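PDB 2FZF: hypothetical protein from Pyrococcus furiosus, which is of unknown function but belongs to the rubrerythrin family of the ferritin clan, whose helical bundles commonly hold a di-iron site. Local coordinates for residues 37-42 with 93-97; 43-47 with 96-100; 106-111 with 158-162; 113-118 with 150-155. One frame throughout, in Å; residues are numbered along the deposited sequence.

Interaction 1: residues 37-42 with 93-97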
loop_
_atom_site.group_PDB
_atom_site.type_symbol
_atom_site.label_atom_id
_atom_site.label_comp_id
_atom_site.label_asym_id
_atom_site.label_seq_id
_atom_site.Cartn_x
_atom_site.Cartn_y
_atom_site.Cartn_z
ATOM N N GLU A 37 -12.844 -8.535 -10.176
ATOM C CA GLU A 37 -13.531 -9.801 -10.029
ATOM C C GLU A 37 -12.590 -10.907 -9.595
ATOM O O GLU A 37 -13.026 -11.969 -9.143
ATOM C CB GLU A 37 -14.254 -10.157 -11.330
ATOM C CG GLU A 37 -13.353 -10.436 -12.494
ATOM C CD GLU A 37 -14.124 -10.827 -13.749
ATOM O OE1 GLU A 37 -13.541 -11.562 -14.587
ATOM O OE2 GLU A 37 -15.295 -10.396 -13.903
ATOM N N PHE A 38 -11.295 -10.638 -9.711
ATOM C CA PHE A 38 -10.283 -11.597 -9.302
ATOM C C PHE A 38 -10.173 -11.569 -7.787
ATOM O O PHE A 38 -10.159 -12.612 -7.128
ATOM C CB PHE A 38 -8.927 -11.263 -9.930
ATOM C CG PHE A 38 -7.779 -11.941 -9.257
ATOM C CD1 PHE A 38 -6.935 -11.231 -8.409
ATOM C CD2 PHE A 38 -7.594 -13.300 -9.390
ATOM C CE1 PHE A 38 -5.930 -11.873 -7.696
ATOM C CE2 PHE A 38 -6.593 -13.947 -8.680
ATOM C CZ PHE A 38 -5.761 -13.229 -7.831
ATOM N N TYR A 39 -10.096 -10.371 -7.230
ATOM C CA TYR A 39 -9.996 -10.239 -5.788
ATOM C C TYR A 39 -11.295 -10.662 -5.113
ATOM O O TYR A 39 -11.285 -11.276 -4.042
ATOM C CB TYR A 39 -9.637 -8.799 -5.438
ATOM C CG TYR A 39 -8.221 -8.438 -5.823
ATOM C CD1 TYR A 39 -7.949 -7.289 -6.569
ATOM C CD2 TYR A 39 -7.144 -9.211 -5.378
ATOM C CE1 TYR A 39 -6.640 -6.911 -6.855
ATOM C CE2 TYR A 39 -5.835 -8.850 -5.653
ATOM C CZ TYR A 39 -5.585 -7.703 -6.384
ATOM O OH TYR A 39 -4.278 -7.342 -6.610
ATOM N N LYS A 40 -12.415 -10.345 -5.751
ATOM C CA LYS A 40 -13.713 -10.717 -5.196
ATOM C C LYS A 40 -13.798 -12.215 -4.950
ATOM O O LYS A 40 -14.395 -12.643 -3.970
ATOM C CB LYS A 40 -14.836 -10.299 -6.141
ATOM C CG LYS A 40 -15.538 -9.021 -5.730
ATOM C CD LYS A 40 -16.263 -9.189 -4.397
ATOM C CE LYS A 40 -17.338 -10.281 -4.465
ATOM N NZ LYS A 40 -18.079 -10.457 -3.167
ATOM N N SER A 41 -13.197 -13.002 -5.837
ATOM C CA SER A 41 -13.225 -14.455 -5.715
ATOM C C SER A 41 -12.157 -14.950 -4.778
ATOM O O SER A 41 -12.309 -15.985 -4.131
ATOM C CB SER A 41 -13.000 -15.102 -7.069
ATOM O OG SER A 41 -13.843 -14.511 -8.027
ATOM N N LEU A 42 -11.053 -14.221 -4.741
ATOM C CA LEU A 42 -9.946 -14.580 -3.883
ATOM C C LEU A 42 -10.444 -14.474 -2.450
ATOM O O LEU A 42 -10.402 -15.442 -1.703
ATOM C CB LEU A 42 -8.772 -13.611 -4.099
ATOM C CG LEU A 42 -7.320 -14.087 -4.294
ATOM C CD1 LEU A 42 -6.402 -12.984 -3.778
ATOM C CD2 LEU A 42 -7.035 -15.400 -3.565
ATOM N N LEU A 93 -5.369 -11.744 -14.793
ATOM C CA LEU A 93 -5.967 -12.448 -13.665
ATOM C C LEU A 93 -7.371 -12.966 -13.967
ATOM O O LEU A 93 -8.266 -12.201 -14.334
ATOM C CB LEU A 93 -6.012 -11.520 -12.447
ATOM C CG LEU A 93 -4.676 -11.020 -11.895
ATOM C CD1 LEU A 93 -4.921 -9.957 -10.832
ATOM C CD2 LEU A 93 -3.899 -12.189 -11.321
ATOM N N GLN A 94 -7.559 -14.273 -13.815
ATOM C CA GLN A 94 -8.863 -14.882 -14.049
ATOM C C GLN A 94 -9.545 -15.042 -12.693
ATOM O O GLN A 94 -8.868 -15.183 -11.673
ATOM C CB GLN A 94 -8.701 -16.247 -14.732
ATOM C CG GLN A 94 -9.090 -16.275 -16.217
ATOM C CD GLN A 94 -8.420 -15.182 -17.039
ATOM O OE1 GLN A 94 -7.199 -15.012 -16.999
ATOM N NE2 GLN A 94 -9.221 -14.442 -17.803
ATOM N N PRO A 95 -10.891 -14.992 -12.655
ATOM C CA PRO A 95 -11.609 -15.140 -11.381
ATOM C C PRO A 95 -11.389 -16.522 -10.753
ATOM O O PRO A 95 -11.412 -17.540 -11.445
ATOM C CB PRO A 95 -13.066 -14.868 -11.768
ATOM C CG PRO A 95 -13.115 -15.236 -13.223
ATOM C CD PRO A 95 -11.821 -14.729 -13.766
ATOM N N VAL A 96 -11.157 -16.550 -9.442
ATOM C CA VAL A 96 -10.913 -17.812 -8.743
ATOM C C VAL A 96 -12.222 -18.499 -8.396
ATOM O O VAL A 96 -12.992 -18.004 -7.573
ATOM C CB VAL A 96 -10.119 -17.593 -7.440
ATOM C CG1 VAL A 96 -9.470 -18.901 -7.005
ATOM C CG2 VAL A 96 -9.090 -16.495 -7.633
ATOM N N ALA A 97 -12.468 -19.643 -9.025
ATOM C CA ALA A 97 -13.698 -20.387 -8.783
ATOM C C ALA A 97 -13.486 -21.689 -7.998
ATOM O O ALA A 97 -14.405 -22.164 -7.330
ATOM C CB ALA A 97 -14.396 -20.673 -10.109
#

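Interaction 2: residues 43-47 with 96-100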
loop_
_atom_site.group_PDB
_atom_site.type_symbol
_atom_site.label_atom_id
_atom_site.label_comp_id
_atom_site.label_asym_id
_atom_site.label_seq_id
_atom_site.Cartn_x
_atom_site.Cartn_y
_atom_site.Cartn_z
ATOM N N ALA A 43 -10.932 -13.296 -2.071
ATOM C CA ALA A 43 -11.408 -13.108 -0.706
ATOM C C ALA A 43 -12.459 -14.154 -0.386
ATOM O O ALA A 43 -12.405 -14.799 0.656
ATOM C CB ALA A 43 -11.983 -11.711 -0.530
ATOM N N GLU A 44 -13.405 -14.304 -1.308
ATOM C CA GLU A 44 -14.504 -15.251 -1.198
ATOM C C GLU A 44 -14.018 -16.612 -0.717
ATOM O O GLU A 44 -14.670 -17.298 0.072
ATOM C CB GLU A 44 -15.173 -15.417 -2.565
ATOM C CG GLU A 44 -16.672 -15.170 -2.587
ATOM C CD GLU A 44 -17.036 -13.729 -2.895
ATOM O OE1 GLU A 44 -16.576 -12.817 -2.166
ATOM O OE2 GLU A 44 -17.786 -13.510 -3.879
ATOM N N LYS A 45 -12.856 -16.998 -1.212
ATOM C CA LYS A 45 -12.268 -18.276 -0.874
ATOM C C LYS A 45 -10.987 -18.011 -0.104
ATOM O O LYS A 45 -9.961 -17.712 -0.703
ATOM C CB LYS A 45 -11.970 -19.028 -2.172
ATOM C CG LYS A 45 -13.158 -19.077 -3.135
ATOM C CD LYS A 45 -12.768 -19.685 -4.472
ATOM C CE LYS A 45 -13.953 -19.797 -5.430
ATOM N NZ LYS A 45 -14.987 -20.779 -4.993
ATOM N N ILE A 46 -11.034 -18.088 1.219
ATOM C CA ILE A 46 -9.826 -17.842 2.000
ATOM C C ILE A 46 -9.896 -18.506 3.368
ATOM O O ILE A 46 -8.956 -19.191 3.781
ATOM C CB ILE A 46 -9.553 -16.321 2.169
ATOM C CG1 ILE A 46 -8.943 -15.736 0.885
ATOM C CG2 ILE A 46 -8.597 -16.080 3.318
ATOM C CD1 ILE A 46 -7.566 -16.255 0.541
ATOM N N LYS A 47 -11.003 -18.316 4.074
ATOM C CA LYS A 47 -11.155 -18.926 5.390
ATOM C C LYS A 47 -10.068 -18.443 6.340
ATOM O O LYS A 47 -9.747 -19.115 7.317
ATOM C CB LYS A 47 -11.101 -20.456 5.280
ATOM C CG LYS A 47 -12.381 -21.105 4.759
ATOM C CD LYS A 47 -12.604 -20.824 3.271
ATOM C CE LYS A 47 -13.954 -20.137 2.971
ATOM N NZ LYS A 47 -14.150 -18.751 3.526
ATOM N N VAL A 96 -11.157 -16.550 -9.442
ATOM C CA VAL A 96 -10.913 -17.812 -8.743
ATOM C C VAL A 96 -12.222 -18.499 -8.396
ATOM O O VAL A 96 -12.992 -18.004 -7.573
ATOM C CB VAL A 96 -10.119 -17.593 -7.440
ATOM C CG1 VAL A 96 -9.470 -18.901 -7.005
ATOM C CG2 VAL A 96 -9.090 -16.495 -7.633
ATOM N N ALA A 97 -12.468 -19.643 -9.025
ATOM C CA ALA A 97 -13.698 -20.387 -8.783
ATOM C C ALA A 97 -13.486 -21.689 -7.998
ATOM O O ALA A 97 -14.405 -22.164 -7.330
ATOM C CB ALA A 97 -14.396 -20.673 -10.109
ATOM N N ARG A 98 -12.277 -22.248 -8.071
ATOM C CA ARG A 98 -11.932 -23.490 -7.370
ATOM C C ARG A 98 -11.746 -23.307 -5.862
ATOM O O ARG A 98 -11.698 -22.186 -5.357
ATOM C CB ARG A 98 -10.651 -24.097 -7.960
ATOM C CG ARG A 98 -9.433 -23.165 -7.993
ATOM C CD ARG A 98 -8.221 -23.900 -8.580
ATOM N NE ARG A 98 -7.245 -23.020 -9.247
ATOM C CZ ARG A 98 -6.144 -22.519 -8.687
ATOM N NH1 ARG A 98 -5.342 -21.740 -9.400
ATOM N NH2 ARG A 98 -5.834 -22.799 -7.426
ATOM N N GLU A 99 -11.634 -24.414 -5.138
ATOM C CA GLU A 99 -11.448 -24.341 -3.698
ATOM C C GLU A 99 -9.962 -24.452 -3.357
ATOM O O GLU A 99 -9.247 -25.300 -3.893
ATOM C CB GLU A 99 -12.254 -25.449 -3.009
ATOM C CG GLU A 99 -13.731 -25.489 -3.437
ATOM C CD GLU A 99 -14.555 -26.538 -2.692
ATOM O OE1 GLU A 99 -14.128 -27.718 -2.654
ATOM O OE2 GLU A 99 -15.635 -26.183 -2.156
ATOM N N LEU A 100 -9.505 -23.566 -2.480
ATOM C CA LEU A 100 -8.113 -23.537 -2.050
ATOM C C LEU A 100 -7.918 -24.612 -0.994
ATOM O O LEU A 100 -8.469 -24.524 0.099
ATOM C CB LEU A 100 -7.784 -22.160 -1.489
ATOM C CG LEU A 100 -8.070 -21.068 -2.527
ATOM C CD1 LEU A 100 -8.147 -19.721 -1.848
ATOM C CD2 LEU A 100 -6.998 -21.081 -3.617
#

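Interaction 3: residues 106-111 with 158-162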
loop_
_atom_site.group_PDB
_atom_site.type_symbol
_atom_site.label_atom_id
_atom_site.label_comp_id
_atom_site.label_asym_id
_atom_site.label_seq_id
_atom_site.Cartn_x
_atom_site.Cartn_y
_atom_site.Cartn_z
ATOM N N ILE A 106 -2.782 -20.494 -2.029
ATOM C CA ILE A 106 -3.001 -19.108 -1.625
ATOM C C ILE A 106 -1.724 -18.352 -1.995
ATOM O O ILE A 106 -1.780 -17.202 -2.422
ATOM C CB ILE A 106 -3.210 -18.933 -0.069
ATOM C CG1 ILE A 106 -4.141 -20.011 0.490
ATOM C CG2 ILE A 106 -3.811 -17.557 0.235
ATOM C CD1 ILE A 106 -5.494 -19.989 -0.110
ATOM N N ILE A 107 -0.573 -18.999 -1.821
ATOM C CA ILE A 107 0.714 -18.383 -2.139
ATOM C C ILE A 107 0.805 -17.983 -3.606
ATOM O O ILE A 107 1.146 -16.850 -3.932
ATOM C CB ILE A 107 1.889 -19.336 -1.849
ATOM C CG1 ILE A 107 1.868 -19.765 -0.376
ATOM C CG2 ILE A 107 3.218 -18.647 -2.197
ATOM C CD1 ILE A 107 2.038 -18.623 0.617
ATOM N N ASP A 108 0.507 -18.932 -4.483
ATOM C CA ASP A 108 0.547 -18.713 -5.917
ATOM C C ASP A 108 -0.303 -17.509 -6.308
ATOM O O ASP A 108 0.202 -16.558 -6.898
ATOM C CB ASP A 108 0.041 -19.973 -6.644
ATOM C CG ASP A 108 1.006 -21.173 -6.525
ATOM O OD1 ASP A 108 0.626 -22.290 -6.949
ATOM O OD2 ASP A 108 2.139 -20.997 -6.025
ATOM N N LEU A 109 -1.588 -17.561 -5.968
ATOM C CA LEU A 109 -2.542 -16.495 -6.271
ATOM C C LEU A 109 -2.141 -15.114 -5.730
ATOM O O LEU A 109 -2.427 -14.096 -6.361
ATOM C CB LEU A 109 -3.936 -16.876 -5.735
ATOM C CG LEU A 109 -4.975 -17.609 -6.602
ATOM C CD1 LEU A 109 -5.048 -16.894 -7.932
ATOM C CD2 LEU A 109 -4.626 -19.057 -6.808
ATOM N N ILE A 110 -1.501 -15.059 -4.562
ATOM C CA ILE A 110 -1.081 -13.756 -4.041
ATOM C C ILE A 110 0.165 -13.318 -4.811
ATOM O O ILE A 110 0.351 -12.140 -5.075
ATOM C CB ILE A 110 -0.731 -13.782 -2.518
ATOM C CG1 ILE A 110 -1.961 -14.143 -1.666
ATOM C CG2 ILE A 110 -0.231 -12.416 -2.084
ATOM C CD1 ILE A 110 -3.074 -13.119 -1.683
ATOM N N ARG A 111 1.011 -14.272 -5.187
ATOM C CA ARG A 111 2.242 -13.961 -5.915
ATOM C C ARG A 111 1.924 -13.348 -7.275
ATOM O O ARG A 111 2.553 -12.371 -7.673
ATOM C CB ARG A 111 3.078 -15.232 -6.073
ATOM C CG ARG A 111 4.587 -14.992 -6.128
ATOM C CD ARG A 111 5.340 -16.295 -6.213
ATOM N NE ARG A 111 4.831 -17.105 -7.318
ATOM C CZ ARG A 111 4.228 -18.281 -7.164
ATOM N NH1 ARG A 111 3.789 -18.943 -8.223
ATOM N NH2 ARG A 111 4.073 -18.803 -5.955
ATOM N N TYR A 158 2.336 -11.945 1.238
ATOM C CA TYR A 158 3.138 -13.025 0.682
ATOM C C TYR A 158 4.337 -13.344 1.584
ATOM O O TYR A 158 4.706 -14.511 1.778
ATOM C CB TYR A 158 3.637 -12.599 -0.694
ATOM C CG TYR A 158 4.526 -13.607 -1.356
ATOM C CD1 TYR A 158 4.021 -14.840 -1.764
ATOM C CD2 TYR A 158 5.867 -13.327 -1.597
ATOM C CE1 TYR A 158 4.824 -15.759 -2.395
ATOM C CE2 TYR A 158 6.674 -14.244 -2.230
ATOM C CZ TYR A 158 6.144 -15.451 -2.630
ATOM O OH TYR A 158 6.918 -16.333 -3.324
ATOM N N GLU A 159 4.938 -12.287 2.121
ATOM C CA GLU A 159 6.100 -12.374 3.007
ATOM C C GLU A 159 5.762 -13.137 4.298
ATOM O O GLU A 159 6.500 -14.026 4.713
ATOM C CB GLU A 159 6.575 -10.947 3.340
ATOM C CG GLU A 159 8.057 -10.785 3.679
ATOM C CD GLU A 159 8.985 -11.152 2.530
ATOM O OE1 GLU A 159 9.184 -12.363 2.296
ATOM O OE2 GLU A 159 9.506 -10.234 1.868
ATOM N N LEU A 160 4.638 -12.782 4.918
ATOM C CA LEU A 160 4.191 -13.411 6.154
ATOM C C LEU A 160 3.552 -14.779 5.921
ATOM O O LEU A 160 3.414 -15.573 6.846
ATOM C CB LEU A 160 3.206 -12.487 6.873
ATOM C CG LEU A 160 3.589 -12.053 8.297
ATOM C CD1 LEU A 160 5.085 -11.750 8.388
ATOM C CD2 LEU A 160 2.767 -10.830 8.687
ATOM N N LEU A 161 3.155 -15.057 4.687
ATOM C CA LEU A 161 2.551 -16.341 4.371
ATOM C C LEU A 161 3.627 -17.402 4.209
ATOM O O LEU A 161 3.331 -18.590 4.134
ATOM C CB LEU A 161 1.736 -16.245 3.082
ATOM C CG LEU A 161 0.312 -15.743 3.249
ATOM C CD1 LEU A 161 -0.346 -15.619 1.897
ATOM C CD2 LEU A 161 -0.463 -16.717 4.154
ATOM N N LEU A 162 4.878 -16.963 4.140
ATOM C CA LEU A 162 6.011 -17.871 3.975
ATOM C C LEU A 162 6.386 -18.545 5.287
ATOM O O LEU A 162 6.922 -19.660 5.299
ATOM C CB LEU A 162 7.210 -17.100 3.430
ATOM C CG LEU A 162 7.064 -16.594 1.997
ATOM C CD1 LEU A 162 8.069 -15.482 1.774
ATOM C CD2 LEU A 162 7.253 -17.737 0.996
#

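Interaction 4: residues 113-118 with 150-155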
loop_
_atom_site.group_PDB
_atom_site.type_symbol
_atom_site.label_atom_id
_atom_site.label_comp_id
_atom_site.label_asym_id
_atom_site.label_seq_id
_atom_site.Cartn_x
_atom_site.Cartn_y
_atom_site.Cartn_z
ATOM N N ALA A 113 -0.878 -11.861 -8.042
ATOM C CA ALA A 113 -1.578 -10.609 -7.823
ATOM C C ALA A 113 -0.601 -9.459 -7.704
ATOM O O ALA A 113 -0.811 -8.395 -8.292
ATOM C CB ALA A 113 -2.437 -10.699 -6.589
ATOM N N MET A 114 0.471 -9.649 -6.948
ATOM C CA MET A 114 1.424 -8.558 -6.804
ATOM C C MET A 114 2.149 -8.356 -8.116
ATOM O O MET A 114 2.603 -7.257 -8.420
ATOM C CB MET A 114 2.420 -8.810 -5.652
ATOM C CG MET A 114 3.106 -10.179 -5.589
ATOM S SD MET A 114 4.429 -10.265 -4.290
ATOM C CE MET A 114 5.806 -9.583 -5.214
ATOM N N LYS A 115 2.231 -9.421 -8.904
ATOM C CA LYS A 115 2.884 -9.350 -10.199
ATOM C C LYS A 115 2.026 -8.464 -11.085
ATOM O O LYS A 115 2.519 -7.551 -11.754
ATOM C CB LYS A 115 2.986 -10.741 -10.805
ATOM C CG LYS A 115 3.840 -10.801 -12.050
ATOM C CD LYS A 115 5.307 -10.622 -11.697
ATOM C CE LYS A 115 6.163 -10.485 -12.933
ATOM N NZ LYS A 115 7.500 -9.958 -12.566
ATOM N N ALA A 116 0.729 -8.746 -11.082
ATOM C CA ALA A 116 -0.206 -7.960 -11.863
ATOM C C ALA A 116 -0.212 -6.504 -11.380
ATOM O O ALA A 116 -0.348 -5.592 -12.185
ATOM C CB ALA A 116 -1.593 -8.555 -11.769
ATOM N N GLU A 117 -0.063 -6.280 -10.076
ATOM C CA GLU A 117 -0.061 -4.917 -9.568
ATOM C C GLU A 117 1.253 -4.239 -9.962
ATOM O O GLU A 117 1.321 -3.017 -10.162
ATOM C CB GLU A 117 -0.233 -4.897 -8.048
ATOM C CG GLU A 117 -1.512 -5.562 -7.527
ATOM C CD GLU A 117 -2.781 -4.803 -7.872
ATOM O OE1 GLU A 117 -3.278 -4.934 -9.008
ATOM O OE2 GLU A 117 -3.286 -4.064 -7.009
ATOM N N GLU A 118 2.294 -5.052 -10.080
ATOM C CA GLU A 118 3.609 -4.581 -10.465
ATOM C C GLU A 118 3.510 -4.027 -11.873
ATOM O O GLU A 118 3.821 -2.859 -12.114
ATOM C CB GLU A 118 4.611 -5.736 -10.430
ATOM C CG GLU A 118 6.028 -5.357 -10.816
ATOM C CD GLU A 118 6.963 -6.560 -10.852
ATOM O OE1 GLU A 118 6.718 -7.491 -11.651
ATOM O OE2 GLU A 118 7.945 -6.571 -10.076
ATOM N N HIS A 150 -0.631 -1.166 -3.552
ATOM C CA HIS A 150 -1.283 -2.469 -3.454
ATOM C C HIS A 150 -0.218 -3.558 -3.636
ATOM O O HIS A 150 -0.305 -4.630 -3.039
ATOM C CB HIS A 150 -2.380 -2.602 -4.515
ATOM C CG HIS A 150 -3.500 -1.615 -4.360
ATOM N ND1 HIS A 150 -4.024 -1.263 -3.131
ATOM C CD2 HIS A 150 -4.218 -0.925 -5.280
ATOM C CE1 HIS A 150 -5.012 -0.401 -3.301
ATOM N NE2 HIS A 150 -5.150 -0.179 -4.597
ATOM N N TYR A 151 0.793 -3.256 -4.447
ATOM C CA TYR A 151 1.893 -4.174 -4.704
ATOM C C TYR A 151 2.665 -4.477 -3.421
ATOM O O TYR A 151 2.951 -5.639 -3.115
ATOM C CB TYR A 151 2.859 -3.590 -5.741
ATOM C CG TYR A 151 4.172 -4.342 -5.833
ATOM C CD1 TYR A 151 4.218 -5.650 -6.332
ATOM C CD2 TYR A 151 5.361 -3.773 -5.368
ATOM C CE1 TYR A 151 5.418 -6.373 -6.362
ATOM C CE2 TYR A 151 6.565 -4.490 -5.392
ATOM C CZ TYR A 151 6.582 -5.783 -5.889
ATOM O OH TYR A 151 7.761 -6.495 -5.917
ATOM N N TYR A 152 3.005 -3.438 -2.666
ATOM C CA TYR A 152 3.751 -3.635 -1.425
ATOM C C TYR A 152 2.889 -4.321 -0.363
ATOM O O TYR A 152 3.361 -5.216 0.357
ATOM C CB TYR A 152 4.300 -2.298 -0.910
ATOM C CG TYR A 152 5.544 -1.839 -1.658
ATOM C CD1 TYR A 152 6.719 -2.602 -1.638
ATOM C CD2 TYR A 152 5.544 -0.658 -2.403
ATOM C CE1 TYR A 152 7.862 -2.198 -2.341
ATOM C CE2 TYR A 152 6.683 -0.247 -3.113
ATOM C CZ TYR A 152 7.833 -1.025 -3.073
ATOM O OH TYR A 152 8.949 -0.628 -3.757
ATOM N N THR A 153 1.622 -3.927 -0.276
ATOM C CA THR A 153 0.731 -4.553 0.690
ATOM C C THR A 153 0.677 -6.045 0.366
ATOM O O THR A 153 0.804 -6.882 1.255
ATOM C CB THR A 153 -0.704 -3.964 0.613
ATOM O OG1 THR A 153 -0.649 -2.549 0.815
ATOM C CG2 THR A 153 -1.602 -4.579 1.674
ATOM N N LEU A 154 0.511 -6.379 -0.910
ATOM C CA LEU A 154 0.435 -7.781 -1.304
ATOM C C LEU A 154 1.685 -8.619 -0.996
ATOM O O LEU A 154 1.585 -9.804 -0.645
ATOM C CB LEU A 154 0.101 -7.887 -2.790
ATOM C CG LEU A 154 -1.389 -7.853 -3.109
ATOM C CD1 LEU A 154 -1.569 -7.769 -4.614
ATOM C CD2 LEU A 154 -2.074 -9.101 -2.551
ATOM N N ARG A 155 2.858 -8.002 -1.139
ATOM C CA ARG A 155 4.129 -8.683 -0.878
ATOM C C ARG A 155 4.292 -8.895 0.636
ATOM O O ARG A 155 4.899 -9.878 1.075
ATOM C CB ARG A 155 5.308 -7.852 -1.428
ATOM C CG ARG A 155 6.667 -8.576 -1.454
ATOM C CD ARG A 155 7.833 -7.594 -1.295
ATOM N NE ARG A 155 8.324 -7.040 -2.549
ATOM C CZ ARG A 155 9.124 -5.978 -2.644
ATOM N NH1 ARG A 155 9.517 -5.553 -3.838
ATOM N NH2 ARG A 155 9.514 -5.317 -1.563
#

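Interaction 1: residues 37-42 with 93-97
Phe-38 is the tightly packed centre of this contact, and the loop residues Leu-93 to Val-96 wrap its ring from several sides. Leu-93 lies over one face: its CD2 stands 4.0 Å from the centroid of the Phe-38 ring and 7° off the normal, a well-centred CH-pi contact. In the ring plane, the backbone O of Gln-94 meets the edge, 3.2 Å from Phe-38 CD2. Val-96 comes obliquely, with CG2 3.7 Å from Phe-38 CE2. A first torsion of 163° sets Phe-38 CG opposite the backbone N and beside the carbonyl carbon, and the buried ring also touches Leu-109 and Ala-113 of helix 103-129. The loop thus lies against helix 21-44 of a ferritin-like bundle and runs on toward helix 103-129. Away from this core the contact becomes loose. On the exposed flank Glu-37 runs alongside the Pro-95 ring, and they meet at Glu-37 OE1 and Pro-95 CD, 3.7 Å apart. One turn further on, Ser-41 turns its hydroxyl back along its own helix: OG donates to Glu-37 O over 2.9 Å, almost in line with the carbonyl at 176°, while Pro-95 CB rests 3.8 Å from Ser-41 OG.

Interaction 2: residues 43-47 with 96-100
The turn that ends helix 21-44 meets the long connection leading to helix 103-129, and Lys-45 bridges the two toward Ala-97 while Leu-100 packs against the base of its side chain. Lys-45 is the first residue to leave helical backbone angles, and its CB faces the connection. Beyond CB its chain is straight at chi2 and chi3, so it spans the gap, and only the last torsion, -67°, bends the ammonium group aside. This bend brings NZ to Ala-97 O at 2.8 Å, the one hydrogen bond between the two segments. The donor approaches from above the carbonyl plane, 60° out of it, and the angle at the oxygen is 115°, so the bond does not use a lone pair. The carboxylate of Glu-99 is nearby but not in contact, with OE2 6.1 Å from Lys-45 NZ; it may add a mild favourable field.

The apolar part lies along the stem of the lysine. Leu-100 CD1 is 3.9 Å from Lys-45 CB and 4.2 Å from Ile-46 CD1, while Val-96 CG1 is 4.2 Å from Lys-45 CD. Ile-46 and Leu-100 both continue onto Ile-106 of helix 103-129, so the leucine fills the corner where helix end, connection and helix 103-129 converge. A long crossover running beside the bundle to reach helix 103-129 is characteristic of the ferritin-like four-helix fold, and this contact holds its last part to the end of helix 21-44.

Interaction 3: residues 106-111 with 158-162
Ile-107 presents two bumps to helix 134-164, and Tyr-158 and Leu-161 receive one each. Its CG2 meets the edge of the Tyr-158 ring, near the ring plane, 3.3 Å from CE1. With Leu-161 the two side chains run antiparallel past each other, bringing Ile-107 CD1 3.4 Å from Leu-161 CB. A first torsion of -58° splits the branches in this way, with CG2 opposite the backbone N and CG1 beside it. Leu-161 is the matching bump from the other side: its CD1 enters a hollow bordered by Ile-106, Ile-107 and Ile-110, 4.3 Å from Ile-106 CG2 and 4.2 Å from Ile-110 CG1. Here helices 103-129 and 134-164 of the ferritin-like bundle run antiparallel, their axes 10.2 Å apart with an angle of 160° between directions. Ile-110 CG2 abuts the stem of the tyrosine, 4.1 Å from Tyr-158 CB. The aliphatic part of Arg-111 approaches the ring off-centre, a CH-pi contact with CG 4.2 Å from the Tyr-158 centroid. The guanidinium plane is turned 71° from that ring, and a salt bridge from Arg-111 NH2 to Asp-108 OD2 holds it on its own helix. Elsewhere Leu-161 touches Leu-51, while Leu-160 packs on Tyr-142 of the second subunit.

Interaction 4: residues 113-118 with 150-155
Glu-118, lying beside Tyr-151 across the helix pair, takes the shortest polar bond here: Lys-115 NZ reaches its OE1 at 2.7 Å on the syn lone pair, a salt bridge along one helix. The Glu-118 side chain and the tyrosine point the same way, their carboxylate and ring planes 25° apart. At the far end of the ring, Arg-155 NH1 donates to Tyr-151 OH over 2.9 Å, the oxygen tilted 20° from the guanidinium plane, while NH2 of the same arginine bridges to Asp-145 of the second subunit. Met-114 packs against both the tyrosine and the arginine: its chain bends at the last torsion, -85°, placing CE 3.4 Å from Tyr-151 CE1 and SD 3.8 Å from Arg-155 CB. The two helices, 103-129 and 134-164, are an antiparallel pair of a ferritin-like bundle, 8.5 Å apart at their axes. Glu-147 and His-150 have the spacing of the family's ExxH motif, and the carboxylate of Glu-117 lies close to those of Glu-62 and Glu-147; this acidic cluster is consistent with a di-iron site like that of rubrerythrin relatives. Glu-117, bent at its second torsion, brings OE2 obliquely to the ring of His-150, 3.6 Å from CG. On the bundle's inner side Leu-154 CD1 lies 3.7 Å from Glu-117 CG and 3.6 Å from Ala-113 CB.

From the N terminus, helix 21-44 is met first: interaction 1 closes a loop of 50 residues, bringing the connection before helix 103-129 back against it, and interaction 2 closes one of 48 a step further along both segments. The two cross rather than nest, sharing Val-96 and Ala-97. After both, the chain enters helix 103-129 and returns along helix 134-164; interaction 3 closes this hairpin near its open end, and interaction 4 nests within it, nearer the turn. Leu-109 and Ile-110 link interaction 3 to interaction 1, Ile-106 links it to interaction 2, and Tyr-39 joins interaction 1 to interaction 4, uniting first helix, crossover and hairpin.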